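Local coordinates for post-proline cleaving enzyme (Rickettsia typhi, PDB 4HVT), which probably cleaves peptides on the carboxyl side of proline residues, as a serine peptidase of the prolyl oligopeptidase family, at residues Ile418-Ile423 with Ala438-Asp443. Residues are numbered along the deposited sequence; the frame is centred on the assembly and turned at random.
Sequences IVPPTI and ALYSFD
Pro420 sits against Ala438, Tyr440 and Phe442, which gather round the CB-CG edge of its ring. Pro420 CB lies 3.9 Å from Ala438 CB and 3.5 Å from Tyr440 OH. Pro420 CG meets Tyr440 CE1 at 3.9 Å, with the two side chains crossing obliquely, and also touches Phe442 CB. Tyr440 CG stands between the backbone N and the carbonyl carbon (chi1 59°), which helps turn the ring back over Ala438 CB, with its far end toward Pro420. Ala438 CB lies over one face, toward the rim. Tyr440 OH also lies 3.8 Å from Pro421 CD, the two side chains crossing at about a right angle. Ile418 O lies in the plane of the Phe442 ring at its edge, 3.4 Å from Phe442 CE2. One water joins the backbones: it donates to Pro421 O (2.8 Å) and accepts from Ala438 N (2.9 Å). The 438-443 loop leads from the last blade of the beta-propeller to the first strand of the alpha/beta-hydrolase sheet. Arg498 makes a cation-pi contact with Tyr440, and Phe496 meets Phe442 edge-to-face. No direct hydrogen bond links the segments. The fit round Pro420 is mainly van der Waals, the water satisfies Pro421 O and Ala438 N, and Ile418 O, bonded to Ser444 OG, probably also favours the partly positive ring edge.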
loop_
_atom_site.group_PDB
_atom_site.type_symbol
_atom_site.label_atom_id
_atom_site.label_comp_id
_atom_site.label_asym_id
_atom_site.label_seq_id
_atom_site.Cartn_x
_atom_site.Cartn_y
_atom_site.Cartn_z
ATOM N N ILE A 418 -12.131 13.489 9.519
ATOM C CA ILE A 418 -11.952 14.691 10.350
ATOM C C ILE A 418 -11.937 14.390 11.869
ATOM O O ILE A 418 -11.753 15.300 12.669
ATOM C CB ILE A 418 -12.978 15.820 10.053
ATOM C CG1 ILE A 418 -14.419 15.363 10.283
ATOM C CG2 ILE A 418 -12.785 16.386 8.645
ATOM C CD1 ILE A 418 -15.475 16.462 10.216
ATOM N N VAL A 419 -12.077 13.136 12.248
ATOM C CA VAL A 419 -12.054 12.731 13.651
ATOM C C VAL A 419 -10.855 11.793 13.863
ATOM O O VAL A 419 -10.794 10.763 13.222
ATOM C CB VAL A 419 -13.380 12.040 14.081
ATOM C CG1 VAL A 419 -13.269 11.664 15.548
ATOM C CG2 VAL A 419 -14.587 12.958 13.830
ATOM N N PRO A 420 -9.898 12.150 14.753
ATOM C CA PRO A 420 -8.722 11.318 14.879
ATOM C C PRO A 420 -9.081 9.885 15.320
ATOM O O PRO A 420 -10.086 9.677 16.007
ATOM C CB PRO A 420 -7.881 12.004 15.969
ATOM C CG PRO A 420 -8.298 13.421 15.916
ATOM C CD PRO A 420 -9.749 13.405 15.519
ATOM N N PRO A 421 -8.232 8.928 14.935
ATOM C CA PRO A 421 -8.488 7.541 15.284
ATOM C C PRO A 421 -8.488 7.332 16.773
ATOM O O PRO A 421 -7.697 7.970 17.530
ATOM C CB PRO A 421 -7.342 6.767 14.640
ATOM C CG PRO A 421 -6.851 7.700 13.545
ATOM C CD PRO A 421 -7.033 9.083 14.101
ATOM N N THR A 422 -9.442 6.506 17.212
ATOM C CA THR A 422 -9.462 5.965 18.567
ATOM C C THR A 422 -9.031 4.511 18.488
ATOM O O THR A 422 -9.404 3.783 17.540
ATOM C CB THR A 422 -10.854 6.046 19.192
ATOM O OG1 THR A 422 -11.251 7.415 19.352
ATOM C CG2 THR A 422 -10.906 5.384 20.601
ATOM N N ILE A 423 -8.230 4.077 19.464
ATOM C CA ILE A 423 -7.820 2.635 19.538
ATOM C C ILE A 423 -8.644 1.988 20.629
ATOM O O ILE A 423 -8.766 2.527 21.760
ATOM C CB ILE A 423 -6.344 2.445 19.889
ATOM C CG1 ILE A 423 -5.448 3.314 18.982
ATOM C CG2 ILE A 423 -5.946 0.950 19.797
ATOM C CD1 ILE A 423 -3.960 3.158 19.248
ATOM N N ALA A 438 -6.264 9.935 20.758
ATOM C CA ALA A 438 -5.179 10.791 20.312
ATOM C C ALA A 438 -4.739 11.732 21.431
ATOM O O ALA A 438 -5.582 12.299 22.137
ATOM C CB ALA A 438 -5.601 11.621 19.103
ATOM N N LEU A 439 -3.438 11.903 21.590
ATOM C CA LEU A 439 -2.925 12.846 22.579
ATOM C C LEU A 439 -2.742 14.235 21.974
ATOM O O LEU A 439 -2.607 15.217 22.682
ATOM C CB LEU A 439 -1.587 12.395 23.134
ATOM C CG LEU A 439 -1.561 11.063 23.852
ATOM C CD1 LEU A 439 -0.148 10.698 24.268
ATOM C CD2 LEU A 439 -2.483 11.116 25.036
ATOM N N TYR A 440 -2.732 14.302 20.661
ATOM C CA TYR A 440 -2.684 15.568 19.974
ATOM C C TYR A 440 -4.077 16.142 19.824
ATOM O O TYR A 440 -5.056 15.442 19.947
ATOM C CB TYR A 440 -2.035 15.410 18.602
ATOM C CG TYR A 440 -2.723 14.454 17.674
ATOM C CD1 TYR A 440 -3.791 14.857 16.892
ATOM C CD2 TYR A 440 -2.295 13.120 17.559
ATOM C CE1 TYR A 440 -4.418 13.960 16.016
ATOM C CE2 TYR A 440 -2.925 12.249 16.704
ATOM C CZ TYR A 440 -3.977 12.671 15.929
ATOM O OH TYR A 440 -4.532 11.721 15.068
ATOM N N SER A 441 -4.132 17.451 19.559
ATOM C CA SER A 441 -5.387 18.190 19.534
ATOM C C SER A 441 -5.842 18.443 18.088
ATOM O O SER A 441 -5.030 18.856 17.247
ATOM C CB SER A 441 -5.190 19.517 20.268
ATOM O OG SER A 441 -6.224 20.411 19.945
ATOM N N PHE A 442 -7.099 18.139 17.785
ATOM C CA PHE A 442 -7.713 18.443 16.482
ATOM C C PHE A 442 -9.205 18.634 16.715
ATOM O O PHE A 442 -9.906 17.706 17.086
ATOM C CB PHE A 442 -7.488 17.383 15.389
ATOM C CG PHE A 442 -7.936 17.827 14.034
ATOM C CD1 PHE A 442 -7.189 18.744 13.303
ATOM C CD2 PHE A 442 -9.142 17.397 13.518
ATOM C CE1 PHE A 442 -7.634 19.213 12.059
ATOM C CE2 PHE A 442 -9.579 17.825 12.272
ATOM C CZ PHE A 442 -8.834 18.749 11.537
ATOM N N ASP A 443 -9.667 19.861 16.504
ATOM C CA ASP A 443 -11.033 20.272 16.834
ATOM C C ASP A 443 -11.942 19.960 15.647
ATOM O O ASP A 443 -12.185 20.828 14.782
ATOM C CB ASP A 443 -11.035 21.770 17.120
ATOM C CG ASP A 443 -12.401 22.279 17.519
ATOM O OD1 ASP A 443 -13.263 21.429 17.878
ATOM O OD2 ASP A 443 -12.594 23.521 17.443
HETATM O O HOH W 1 -8.840 9.716 19.425
#